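Local coordinates for protein BauA (Acinetobacter baumannii, PDB 6HCP) that takes up iron as ferric preacinetobactin, acting as a TonB-dependent siderophore receptor and transporter of the outer membrane, at residues Val240-Tyr245 with Ala290-Glu295; Leu584-Thr589 with Val604-Ala609; Leu248-Gly253 with Ser282-Asp287; Ala671-Leu676 with Ala694-Met699. One frame throughout, in Å; residues are numbered along the deposited sequence.

Contact 1: Val240-Tyr245 with Ala290-Glu295; sequences VFVDAY and AMIRGE. With EDO (1,2-ethanediol), chain V.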
# COMPACT_ATOMS: atom_id res chain seq x y z
N VAL A 240 -36.11 36.67 7.19
CA VAL A 240 -35.71 36.58 5.79
C VAL A 240 -34.35 35.89 5.70
O VAL A 240 -33.48 36.13 6.53
CB VAL A 240 -35.65 37.96 5.11
CG1 VAL A 240 -35.14 37.86 3.69
CG2 VAL A 240 -37.01 38.64 5.16
N PHE A 241 -34.22 34.96 4.74
CA PHE A 241 -32.98 34.22 4.47
C PHE A 241 -32.65 34.35 2.98
O PHE A 241 -33.49 34.09 2.15
CB PHE A 241 -33.14 32.73 4.81
CG PHE A 241 -33.56 32.44 6.22
CD1 PHE A 241 -32.61 32.25 7.21
CD2 PHE A 241 -34.89 32.33 6.56
CE1 PHE A 241 -32.99 31.94 8.50
CE2 PHE A 241 -35.27 32.00 7.85
CZ PHE A 241 -34.32 31.87 8.83
N VAL A 242 -31.43 34.79 2.67
CA VAL A 242 -30.98 34.90 1.31
C VAL A 242 -29.72 34.04 1.15
O VAL A 242 -28.83 34.06 2.01
CB VAL A 242 -30.71 36.36 0.93
CG1 VAL A 242 -30.11 36.49 -0.45
CG2 VAL A 242 -31.96 37.21 1.06
N ASP A 243 -29.65 33.32 0.04
CA ASP A 243 -28.49 32.48 -0.31
C ASP A 243 -28.11 32.75 -1.77
O ASP A 243 -28.97 32.91 -2.63
CB ASP A 243 -28.82 31.00 -0.07
CG ASP A 243 -29.12 30.68 1.37
OD1 ASP A 243 -28.15 30.45 2.14
OD2 ASP A 243 -30.32 30.67 1.74
N ALA A 244 -26.81 32.79 -2.04
CA ALA A 244 -26.33 32.87 -3.40
C ALA A 244 -24.99 32.13 -3.51
O ALA A 244 -24.21 32.13 -2.57
CB ALA A 244 -26.18 34.30 -3.83
N TYR A 245 -24.72 31.58 -4.70
CA TYR A 245 -23.45 30.92 -4.91
C TYR A 245 -23.07 30.98 -6.38
O TYR A 245 -23.92 31.14 -7.27
CB TYR A 245 -23.53 29.48 -4.40
CG TYR A 245 -24.26 28.56 -5.33
CD1 TYR A 245 -23.62 27.98 -6.41
CD2 TYR A 245 -25.63 28.40 -5.23
CE1 TYR A 245 -24.31 27.22 -7.34
CE2 TYR A 245 -26.33 27.61 -6.14
CZ TYR A 245 -25.67 27.02 -7.20
OH TYR A 245 -26.35 26.28 -8.13
N ALA A 290 -29.34 31.60 -6.66
CA ALA A 290 -29.71 32.55 -5.61
C ALA A 290 -31.16 32.29 -5.22
O ALA A 290 -31.97 31.88 -6.07
CB ALA A 290 -29.51 33.97 -6.08
N MET A 291 -31.44 32.37 -3.92
CA MET A 291 -32.80 32.21 -3.45
C MET A 291 -33.06 33.09 -2.23
O MET A 291 -32.13 33.51 -1.54
CB MET A 291 -33.12 30.76 -3.08
CG MET A 291 -32.24 30.20 -1.99
SD MET A 291 -32.68 28.48 -1.63
CE MET A 291 -34.29 28.64 -0.87
N ILE A 292 -34.34 33.41 -2.04
CA ILE A 292 -34.78 34.16 -0.89
C ILE A 292 -36.01 33.48 -0.32
O ILE A 292 -36.89 33.02 -1.07
CB ILE A 292 -35.06 35.63 -1.26
CG1 ILE A 292 -35.49 36.44 -0.02
CG2 ILE A 292 -36.08 35.73 -2.37
CD1 ILE A 292 -35.45 37.93 -0.25
N ARG A 293 -36.05 33.43 1.00
CA ARG A 293 -37.14 32.89 1.75
C ARG A 293 -37.58 33.93 2.78
O ARG A 293 -36.76 34.52 3.46
CB ARG A 293 -36.74 31.62 2.50
CG ARG A 293 -36.38 30.43 1.62
CD ARG A 293 -35.94 29.23 2.45
NE ARG A 293 -34.66 29.43 3.13
CZ ARG A 293 -34.42 29.03 4.38
NH1 ARG A 293 -35.39 28.46 5.09
NH2 ARG A 293 -33.22 29.17 4.90
N GLY A 294 -38.89 34.13 2.87
CA GLY A 294 -39.49 35.04 3.86
C GLY A 294 -40.58 34.33 4.63
O GLY A 294 -41.25 33.46 4.10
N GLU A 295 -40.64 34.60 5.94
CA GLU A 295 -41.69 34.07 6.80
C GLU A 295 -42.32 35.23 7.59
O GLU A 295 -41.64 36.18 7.97
CB GLU A 295 -41.13 33.02 7.76
CG GLU A 295 -40.44 31.86 7.06
CD GLU A 295 -39.80 30.85 8.01
OE1 GLU A 295 -39.91 31.03 9.24
OE2 GLU A 295 -39.14 29.94 7.50
C1 EDO V . -40.10 27.73 4.42
O1 EDO V . -40.53 28.50 5.55
C2 EDO V . -38.97 28.50 3.76
O2 EDO V . -38.53 29.49 4.71
O HOH W 1 -32.96 31.21 1.46

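Contact 2: Leu584-Thr589 with Val604-Ala609; sequences LDPELT and VPKNQA. With C8E ((hydroxyethyloxy)tri(ethyloxy)octane), chain B.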
# COMPACT_ATOMS: atom_id res chain seq x y z
N LEU A 584 -32.73 -5.74 -1.30
CA LEU A 584 -33.56 -5.13 -2.32
C LEU A 584 -33.89 -6.18 -3.38
O LEU A 584 -32.99 -6.90 -3.85
CB LEU A 584 -32.78 -3.97 -2.93
CG LEU A 584 -33.41 -3.29 -4.13
CD1 LEU A 584 -34.60 -2.45 -3.69
CD2 LEU A 584 -32.38 -2.42 -4.84
N ASP A 585 -35.16 -6.21 -3.78
CA ASP A 585 -35.63 -7.03 -4.87
C ASP A 585 -36.21 -6.12 -5.94
O ASP A 585 -37.38 -5.73 -5.87
CB ASP A 585 -36.66 -8.05 -4.37
CG ASP A 585 -37.25 -8.90 -5.47
OD1 ASP A 585 -36.48 -9.20 -6.40
OD2 ASP A 585 -38.50 -9.06 -5.49
N PRO A 586 -35.38 -5.66 -6.91
CA PRO A 586 -35.81 -4.72 -7.94
C PRO A 586 -36.21 -5.49 -9.20
O PRO A 586 -35.33 -6.03 -9.89
CB PRO A 586 -34.56 -3.86 -8.15
CG PRO A 586 -33.41 -4.81 -7.88
CD PRO A 586 -33.94 -5.95 -7.03
N GLU A 587 -37.51 -5.73 -9.36
CA GLU A 587 -38.00 -6.67 -10.38
C GLU A 587 -38.66 -5.90 -11.53
O GLU A 587 -39.49 -5.02 -11.32
CB GLU A 587 -38.97 -7.68 -9.77
CG GLU A 587 -39.52 -8.64 -10.83
CD GLU A 587 -40.39 -9.78 -10.31
OE1 GLU A 587 -40.27 -10.09 -9.15
OE2 GLU A 587 -41.19 -10.33 -11.07
N LEU A 588 -38.34 -6.31 -12.76
CA LEU A 588 -39.00 -5.81 -13.95
C LEU A 588 -40.27 -6.65 -14.15
O LEU A 588 -40.18 -7.77 -14.60
CB LEU A 588 -38.08 -5.92 -15.15
CG LEU A 588 -36.72 -5.23 -15.00
CD1 LEU A 588 -35.92 -5.38 -16.29
CD2 LEU A 588 -36.91 -3.75 -14.68
N THR A 589 -41.40 -6.17 -13.61
CA THR A 589 -42.61 -7.00 -13.55
C THR A 589 -43.35 -6.98 -14.89
O THR A 589 -43.94 -8.00 -15.27
CB THR A 589 -43.54 -6.56 -12.41
OG1 THR A 589 -43.78 -5.16 -12.58
CG2 THR A 589 -42.96 -6.89 -11.06
N VAL A 604 -28.17 -2.01 -9.97
CA VAL A 604 -28.25 -1.96 -8.52
C VAL A 604 -27.98 -3.35 -7.95
O VAL A 604 -28.42 -4.35 -8.50
CB VAL A 604 -29.59 -1.40 -8.02
CG1 VAL A 604 -29.69 0.08 -8.35
CG2 VAL A 604 -30.77 -2.20 -8.56
N PRO A 605 -27.32 -3.43 -6.78
CA PRO A 605 -27.12 -4.70 -6.09
C PRO A 605 -28.36 -5.05 -5.27
O PRO A 605 -29.05 -4.15 -4.79
CB PRO A 605 -25.93 -4.42 -5.15
CG PRO A 605 -26.05 -2.95 -4.85
CD PRO A 605 -26.60 -2.32 -6.12
N LYS A 606 -28.57 -6.35 -5.03
CA LYS A 606 -29.67 -6.78 -4.17
C LYS A 606 -29.30 -6.70 -2.69
O LYS A 606 -30.15 -6.46 -1.87
CB LYS A 606 -30.11 -8.19 -4.54
CG LYS A 606 -30.81 -8.25 -5.89
CD LYS A 606 -31.27 -9.64 -6.26
CE LYS A 606 -32.59 -10.03 -5.66
NZ LYS A 606 -33.22 -11.08 -6.49
N ASN A 607 -28.01 -6.82 -2.38
CA ASN A 607 -27.57 -6.81 -0.97
C ASN A 607 -26.53 -5.70 -0.78
O ASN A 607 -25.57 -5.66 -1.52
CB ASN A 607 -26.98 -8.16 -0.55
CG ASN A 607 -27.91 -9.34 -0.80
OD1 ASN A 607 -29.11 -9.21 -0.66
ND2 ASN A 607 -27.36 -10.53 -0.93
N GLN A 608 -26.64 -4.96 0.33
CA GLN A 608 -25.61 -4.02 0.75
C GLN A 608 -25.41 -4.13 2.25
O GLN A 608 -26.37 -4.28 3.02
CB GLN A 608 -25.98 -2.57 0.43
CG GLN A 608 -26.11 -2.26 -1.05
CD GLN A 608 -26.04 -0.76 -1.26
OE1 GLN A 608 -25.37 -0.05 -0.51
NE2 GLN A 608 -26.93 -0.24 -2.07
N ALA A 609 -24.16 -4.00 2.67
CA ALA A 609 -23.79 -3.88 4.07
C ALA A 609 -22.71 -2.81 4.18
O ALA A 609 -21.71 -2.85 3.45
CB ALA A 609 -23.28 -5.20 4.59
C1 C8E B . -32.57 -6.29 7.50
C2 C8E B . -31.50 -7.31 7.20
C3 C8E B . -30.96 -7.19 5.78
C4 C8E B . -29.83 -8.19 5.56
C5 C8E B . -29.14 -8.01 4.22
C6 C8E B . -27.73 -8.60 4.23
C7 C8E B . -26.93 -8.15 3.01
C8 C8E B . -25.41 -8.30 3.19
O9 C8E B . -24.77 -8.60 1.95
C10 C8E B . -23.55 -7.91 1.65
C11 C8E B . -23.00 -8.30 0.29
O12 C8E B . -22.01 -9.33 0.32
C13 C8E B . -22.41 -10.50 -0.46
C14 C8E B . -21.54 -10.74 -1.71
O15 C8E B . -22.21 -11.30 -2.88
C16 C8E B . -21.45 -11.16 -4.13
C17 C8E B . -22.14 -11.64 -5.44
O18 C8E B . -21.11 -11.64 -6.49

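Contact 3: Leu248-Gly253 with Ser282-Asp287; sequences LDHVDG and SVETKD. With EDO (1,2-ethanediol), chain Z; EDO (1,2-ethanediol), chain D.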
# COMPACT_ATOMS: atom_id res chain seq x y z
N LEU A 248 -17.95 26.19 -10.01
CA LEU A 248 -17.34 25.62 -11.19
C LEU A 248 -16.93 24.18 -10.85
O LEU A 248 -16.44 23.94 -9.75
CB LEU A 248 -16.12 26.44 -11.59
CG LEU A 248 -15.18 25.77 -12.59
CD1 LEU A 248 -15.76 25.84 -13.99
CD2 LEU A 248 -13.80 26.41 -12.56
N ASP A 249 -17.18 23.27 -11.79
CA ASP A 249 -16.72 21.88 -11.73
C ASP A 249 -16.11 21.56 -13.09
O ASP A 249 -16.74 21.81 -14.14
CB ASP A 249 -17.87 20.94 -11.36
CG ASP A 249 -17.50 19.46 -11.35
OD1 ASP A 249 -17.01 18.99 -10.31
OD2 ASP A 249 -17.51 18.85 -12.43
N HIS A 250 -14.85 21.11 -13.09
CA HIS A 250 -14.13 20.84 -14.31
C HIS A 250 -13.28 19.58 -14.14
O HIS A 250 -12.50 19.50 -13.20
CB HIS A 250 -13.26 22.05 -14.70
CG HIS A 250 -12.50 21.85 -15.97
ND1 HIS A 250 -12.84 22.50 -17.14
CD2 HIS A 250 -11.46 21.05 -16.28
CE1 HIS A 250 -12.02 22.14 -18.10
NE2 HIS A 250 -11.16 21.25 -17.60
N VAL A 251 -13.42 18.64 -15.07
CA VAL A 251 -12.60 17.42 -15.07
C VAL A 251 -11.94 17.30 -16.44
O VAL A 251 -12.60 17.32 -17.46
CB VAL A 251 -13.40 16.14 -14.75
CG1 VAL A 251 -12.48 14.92 -14.70
CG2 VAL A 251 -14.20 16.28 -13.47
N ASP A 252 -10.61 17.24 -16.44
CA ASP A 252 -9.83 16.81 -17.60
C ASP A 252 -9.57 15.31 -17.45
O ASP A 252 -9.26 14.86 -16.36
CB ASP A 252 -8.51 17.59 -17.69
CG ASP A 252 -8.66 19.05 -18.09
OD1 ASP A 252 -9.50 19.34 -18.95
OD2 ASP A 252 -7.98 19.90 -17.49
N GLY A 253 -9.76 14.56 -18.52
CA GLY A 253 -9.76 13.11 -18.46
C GLY A 253 -11.04 12.60 -17.80
O GLY A 253 -11.01 11.74 -16.90
N SER A 282 -12.79 16.40 -21.77
CA SER A 282 -13.04 17.24 -20.63
C SER A 282 -14.52 17.60 -20.52
O SER A 282 -15.27 17.61 -21.52
CB SER A 282 -12.18 18.47 -20.62
OG SER A 282 -12.49 19.30 -21.71
N VAL A 283 -14.90 17.92 -19.29
CA VAL A 283 -16.23 18.39 -18.99
C VAL A 283 -16.07 19.61 -18.10
O VAL A 283 -15.19 19.65 -17.21
CB VAL A 283 -17.09 17.31 -18.31
CG1 VAL A 283 -16.57 16.97 -16.92
CG2 VAL A 283 -18.56 17.74 -18.24
N GLU A 284 -16.96 20.58 -18.27
CA GLU A 284 -16.99 21.75 -17.40
C GLU A 284 -18.44 22.14 -17.17
O GLU A 284 -19.20 22.24 -18.15
CB GLU A 284 -16.24 22.91 -18.04
CG GLU A 284 -16.38 24.21 -17.29
CD GLU A 284 -15.87 25.42 -18.06
OE1 GLU A 284 -16.53 25.84 -19.06
OE2 GLU A 284 -14.78 25.90 -17.71
N THR A 285 -18.81 22.35 -15.90
CA THR A 285 -20.13 22.88 -15.55
C THR A 285 -19.95 24.12 -14.68
O THR A 285 -19.22 24.10 -13.69
CB THR A 285 -21.01 21.83 -14.87
OG1 THR A 285 -20.99 20.63 -15.63
CG2 THR A 285 -22.46 22.26 -14.75
N LYS A 286 -20.60 25.21 -15.10
CA LYS A 286 -20.70 26.40 -14.29
C LYS A 286 -22.15 26.53 -13.81
O LYS A 286 -23.05 26.51 -14.63
CB LYS A 286 -20.31 27.63 -15.11
CG LYS A 286 -18.85 27.70 -15.54
CD LYS A 286 -18.53 28.96 -16.35
CE LYS A 286 -17.11 28.98 -16.88
NZ LYS A 286 -16.91 30.05 -17.89
N ASP A 287 -22.33 26.68 -12.51
CA ASP A 287 -23.62 26.83 -11.89
C ASP A 287 -23.60 28.10 -11.05
O ASP A 287 -22.67 28.34 -10.29
CB ASP A 287 -23.97 25.64 -11.01
CG ASP A 287 -24.23 24.37 -11.80
OD1 ASP A 287 -25.37 24.20 -12.30
OD2 ASP A 287 -23.27 23.58 -11.97
C1 EDO Z . -19.76 18.26 -14.77
O1 EDO Z . -18.62 19.15 -14.84
C2 EDO Z . -20.24 18.14 -13.35
O2 EDO Z . -20.88 19.36 -12.94
C1 EDO D . -15.29 21.40 -21.70
O1 EDO D . -14.03 21.36 -21.04
C2 EDO D . -15.17 21.08 -23.17
O2 EDO D . -14.36 22.07 -23.81

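Contact 4: Ala671-Leu676 with Ala694-Met699; sequences ANIYNL and APRTYM. With C8E ((hydroxyethyloxy)tri(ethyloxy)octane), chain C; EDO (1,2-ethanediol), chain K; PO4 (phosphate ion), chain E.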
# COMPACT_ATOMS: atom_id res chain seq x y z
N ALA A 671 -6.63 12.77 7.77
CA ALA A 671 -6.03 11.92 6.78
C ALA A 671 -7.03 10.80 6.48
O ALA A 671 -7.52 10.18 7.40
CB ALA A 671 -4.71 11.35 7.27
N ASN A 672 -7.24 10.53 5.18
CA ASN A 672 -8.18 9.50 4.74
C ASN A 672 -7.60 8.77 3.52
O ASN A 672 -6.99 9.40 2.66
CB ASN A 672 -9.55 10.06 4.35
CG ASN A 672 -10.31 10.62 5.52
OD1 ASN A 672 -10.03 11.76 5.94
ND2 ASN A 672 -11.01 9.74 6.20
N ILE A 673 -7.77 7.45 3.51
CA ILE A 673 -7.54 6.63 2.35
C ILE A 673 -8.86 5.94 2.01
O ILE A 673 -9.38 5.20 2.82
CB ILE A 673 -6.42 5.58 2.56
CG1 ILE A 673 -5.14 6.21 3.12
CG2 ILE A 673 -6.16 4.84 1.26
CD1 ILE A 673 -4.05 5.20 3.44
N TYR A 674 -9.33 6.16 0.78
CA TYR A 674 -10.52 5.49 0.27
C TYR A 674 -10.08 4.38 -0.70
O TYR A 674 -9.15 4.58 -1.48
CB TYR A 674 -11.42 6.55 -0.40
CG TYR A 674 -12.09 7.47 0.59
CD1 TYR A 674 -13.17 7.04 1.34
CD2 TYR A 674 -11.57 8.73 0.86
CE1 TYR A 674 -13.71 7.82 2.34
CE2 TYR A 674 -12.14 9.55 1.83
CZ TYR A 674 -13.20 9.09 2.58
OH TYR A 674 -13.79 9.87 3.54
N ASN A 675 -10.88 3.32 -0.78
CA ASN A 675 -10.56 2.12 -1.54
C ASN A 675 -9.10 1.71 -1.23
O ASN A 675 -8.25 1.63 -2.10
CB ASN A 675 -10.80 2.30 -3.04
CG ASN A 675 -10.70 0.99 -3.78
OD1 ASN A 675 -10.58 -0.06 -3.16
ND2 ASN A 675 -10.73 1.04 -5.11
N LEU A 676 -8.84 1.45 0.05
CA LEU A 676 -7.46 1.24 0.49
C LEU A 676 -6.86 -0.03 -0.13
O LEU A 676 -5.64 -0.08 -0.32
CB LEU A 676 -7.40 1.25 2.02
CG LEU A 676 -7.76 -0.02 2.77
CD1 LEU A 676 -6.51 -0.85 3.05
CD2 LEU A 676 -8.43 0.35 4.10
N ALA A 694 -13.52 4.12 -8.59
CA ALA A 694 -12.42 4.97 -8.21
C ALA A 694 -11.31 4.12 -7.59
O ALA A 694 -11.57 3.21 -6.80
CB ALA A 694 -12.90 6.01 -7.23
N PRO A 695 -10.04 4.43 -7.89
CA PRO A 695 -8.91 3.73 -7.27
C PRO A 695 -8.67 4.18 -5.82
O PRO A 695 -9.31 5.11 -5.33
CB PRO A 695 -7.74 4.18 -8.15
CG PRO A 695 -8.10 5.60 -8.50
CD PRO A 695 -9.62 5.58 -8.70
N ARG A 696 -7.67 3.57 -5.19
CA ARG A 696 -7.17 4.04 -3.89
C ARG A 696 -6.88 5.54 -3.99
O ARG A 696 -6.24 5.97 -4.93
CB ARG A 696 -5.86 3.32 -3.52
CG ARG A 696 -5.28 3.74 -2.18
CD ARG A 696 -3.90 3.13 -1.97
NE ARG A 696 -3.98 1.69 -1.86
CZ ARG A 696 -3.25 0.80 -2.54
NH1 ARG A 696 -2.39 1.18 -3.47
NH2 ARG A 696 -3.37 -0.49 -2.25
N THR A 697 -7.39 6.31 -3.04
CA THR A 697 -7.34 7.75 -3.10
C THR A 697 -6.93 8.25 -1.70
O THR A 697 -7.54 7.87 -0.70
CB THR A 697 -8.68 8.36 -3.55
OG1 THR A 697 -9.01 7.92 -4.87
CG2 THR A 697 -8.67 9.87 -3.54
N TYR A 698 -5.89 9.10 -1.66
CA TYR A 698 -5.39 9.69 -0.40
C TYR A 698 -5.92 11.12 -0.27
O TYR A 698 -5.91 11.86 -1.25
CB TYR A 698 -3.85 9.69 -0.37
CG TYR A 698 -3.15 8.36 -0.57
CD1 TYR A 698 -2.98 7.82 -1.84
CD2 TYR A 698 -2.60 7.67 0.49
CE1 TYR A 698 -2.33 6.60 -2.03
CE2 TYR A 698 -1.99 6.43 0.32
CZ TYR A 698 -1.81 5.92 -0.95
OH TYR A 698 -1.12 4.76 -1.16
N MET A 699 -6.38 11.50 0.92
CA MET A 699 -6.85 12.86 1.19
C MET A 699 -6.26 13.37 2.51
O MET A 699 -6.30 12.67 3.53
CB MET A 699 -8.38 12.92 1.27
CG MET A 699 -9.09 12.51 -0.03
SD MET A 699 -10.86 12.82 0.10
CE MET A 699 -11.50 11.96 -1.34
C2 C8E C . -2.12 0.51 4.52
C3 C8E C . -1.08 -0.22 3.66
C4 C8E C . -1.72 -0.94 2.47
C5 C8E C . -0.69 -1.58 1.53
C6 C8E C . 0.12 -0.60 0.68
C7 C8E C . -0.78 0.37 -0.07
C8 C8E C . -0.94 1.68 0.70
O9 C8E C . 0.31 2.01 1.30
C10 C8E C . 0.30 3.28 1.95
C11 C8E C . 1.08 3.16 3.25
O12 C8E C . 0.30 3.70 4.32
C13 C8E C . 0.88 3.47 5.61
C14 C8E C . 0.79 4.71 6.50
O15 C8E C . -0.34 5.51 6.12
C16 C8E C . -0.01 6.70 5.39
C17 C8E C . -1.07 7.78 5.61
O18 C8E C . -0.96 8.78 4.60
C19 C8E C . -2.00 9.75 4.67
C20 C8E C . -2.68 9.92 3.31
C1 EDO K . -10.63 12.11 9.13
O1 EDO K . -11.79 12.85 9.66
C2 EDO K . -10.70 10.67 9.68
O2 EDO K . -11.86 9.99 9.16
P PO4 E . 0.41 -0.84 -4.89
O1 PO4 E . 1.51 -1.79 -4.43
O2 PO4 E . -0.94 -1.53 -5.01
O3 PO4 E . 0.80 -0.21 -6.20
O4 PO4 E . 0.32 0.26 -3.86

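Contact 1: Val240-Tyr245 with Ala290-Glu295
F241 and R293 face each other as a hydrogen-bonded antiparallel pair, F241 N giving to R293 O at 2.9 Å while R293 N returns a bond to F241 O. The next such pair, D243 with M291, repeats the exchange through both N-H groups, so four backbone bonds join the two segments. R293 CG lies anti to its carbonyl carbon and the chain bends at chi3 (-68°), which turns NE back toward F241. The guanidinium then lies flat on the ring, planes 16° apart, with NH2 3.5 Å from F241 CG. The cation sits off-centre, nearer the root of the ring than its middle. Its nitrogens are served separately: NE gives to a water at 3.0 Å, NH2 to the hydroxyl of Y167, and NH1 only weakly to an ethanediol. The same water donates to D243 OD2 at 2.7 Å, and more weakly to F241 O. In this antiparallel beta-barrel wall, F241, D243, M291 and R293 share the face toward the plug, where M118 and N119 touch it. D243 OD2 also bonds Y167 OH and OD1 bonds T165 OG1, so both carboxylate oxygens are satisfied. D243 OD2 and R293 NH2 stand 4.5 Å apart, beyond a salt bridge, yet opposite charges so close probably stabilise each other. E295 OE2 accepts both hydroxyls of the ethanediol, and OE1 forms a salt bridge with R239. On the other face the chemistry is apolar: V242 CG2 meets I292 CG1 at 3.8 Å, I292 CD1 reaches V240 CG1, and the methyls of A244 and A290 touch.

Contact 2: Leu584-Thr589 with Val604-Ala609
L584 and K606 meet through a single backbone bond, L584 N giving to K606 O at 2.7 Å. It belongs to the barrel hairpin made by strands 575-590 and 599-618, at a point where the second strand is interrupted: V604, P605 and K606 are loop, and regular strand resumes at N607. Across these two segments this is the one backbone bond; P586 and L588 pair instead with A601, G598 and H599, earlier in the chain than V604. A second polar link is ionic. K606 NZ stands 3.8 Å from D585 OD1, a long salt bridge between side chains that run side by side and point the same way. The lysine bends at chi3 (83°), which brings K606 CE to 3.6 Å from L584 O. That carbonyl also lies close to the lysine's root, 3.2 Å from K606 CB, and K606 CA makes a CH...O contact with it. On the lysine's flank, K606 CG rests 4.0 Å from P586 CD.

Beyond these polar groups the packing is apolar and largely buried. V604 CG2 is the shared point: P586 CG comes within 3.8 Å of it as the two side chains slide past each other in opposite directions, and L584 crosses V604 at about a right angle. P605 packs on V633, S634 and Q636 of strand 622-637, and S634 OG accepts from N607 N. N607 and A609 meet a detergent molecule, whose ether oxygen O9 lies 3.4 Å from N607 CB, while L584 CD2 is tucked 3.8 Å from P605 O.

Contact 3: Leu248-Gly253 with Ser282-Asp287
H250 lies across the neighbouring strand at V283 and E284. The histidine is modelled in two positions; the contacts given here hold for one of them and are less sure for that reason. In it CG is anti to the backbone N (chi1 -179°), and V283 O sits 3.6 Å above the ring plane of H250, toward the rim. H250 ND1 reaches E284 CB at 3.5 Å. At the ring edge H250 NE2 donates to D252 OD1 at 2.9 Å; the carboxylate oxygen lies in the ring plane, but it is approached from above its own plane. D252 OD1 also presses on S282 CB, 3.3 Å away. On the same face L248 CD1 packs against E284 CG at 3.7 Å and against K286 CG.

The other face carries D249, V251, V283 and T285. V283 holds CG1 between its backbone N and carbonyl carbon (chi1 67°), and that methyl meets V251 CB at 3.9 Å. D249 OD2 accepts an ethanediol hydroxyl and forms a salt bridge with R129 of the plug. Between the two faces, D249 with T285 and V251 with V283 exchange paired backbone bonds. This antiparallel pair is one step of the barrel wall, flanked by strand 221-234 beside L248-D252 and strand 302-318 beside S282-D287.

Contact 4: Ala671-Leu676 with Ala694-Met699
A671 sets its CA against M699 O, where strand 665-674 pairs with the last strand, 697-705, which closes the barrel by pairing on its other edge with strand 173-181. N672 exchanges backbone bonds with M699, while its side chain turns to Q76 through OD1 and to an ethanediol through ND2. I673 and Y698 lie side by side, I673 CD1 3.9 Å from Y698 CE2. I673 CG2 rests on R696 CG. Y674 pairs with T697 through both backbone groups. The side chains of Y674 and M699 cross at about a right angle, M699 SD and CE reaching the CE2-CD2 side of the ring in a Met-aromatic contact, SD 5.1 Å from the Y674 centroid; Y674 OH bonds K75 O in the plug. At N675 the chain leaves the strand in a left-handed conformation (phi 46°), and N675 ND2 gives to A694 O at 2.9 Å. L676 O is gripped by R696 NE and NH2, both from one face of its carbonyl plane. A694-M699 fall in a predicted TonB C-terminal box. R696 NH1 weakly meets a phosphate also bound by R696 of both neighbouring subunits, while detergent atom C7 lies 3.4 Å above the R696 guanidinium centre.

Contacts 1 and 3 use the same two strands, 238-252 and 282-297; contact 3 is nested inside the loop closed by contact 1, and Y245 packs on D287 where they touch. Contact 1 lies at the surface, contact 3 is partly buried, and contacts 2 and 4 are buried. Contacts 1 and 3 are regular antiparallel pairings, each with four backbone bonds. Contact 2, on the opposite side of the chain's centre from contact 1, shows an interrupted strand: one backbone bond, a long ion pair and proline packing. Contact 4 joins the last two strands beside the closing seam; it also has four backbone bonds, and beyond them amide and guanidinium groups join the loop ends N675-L676 and A694-R696.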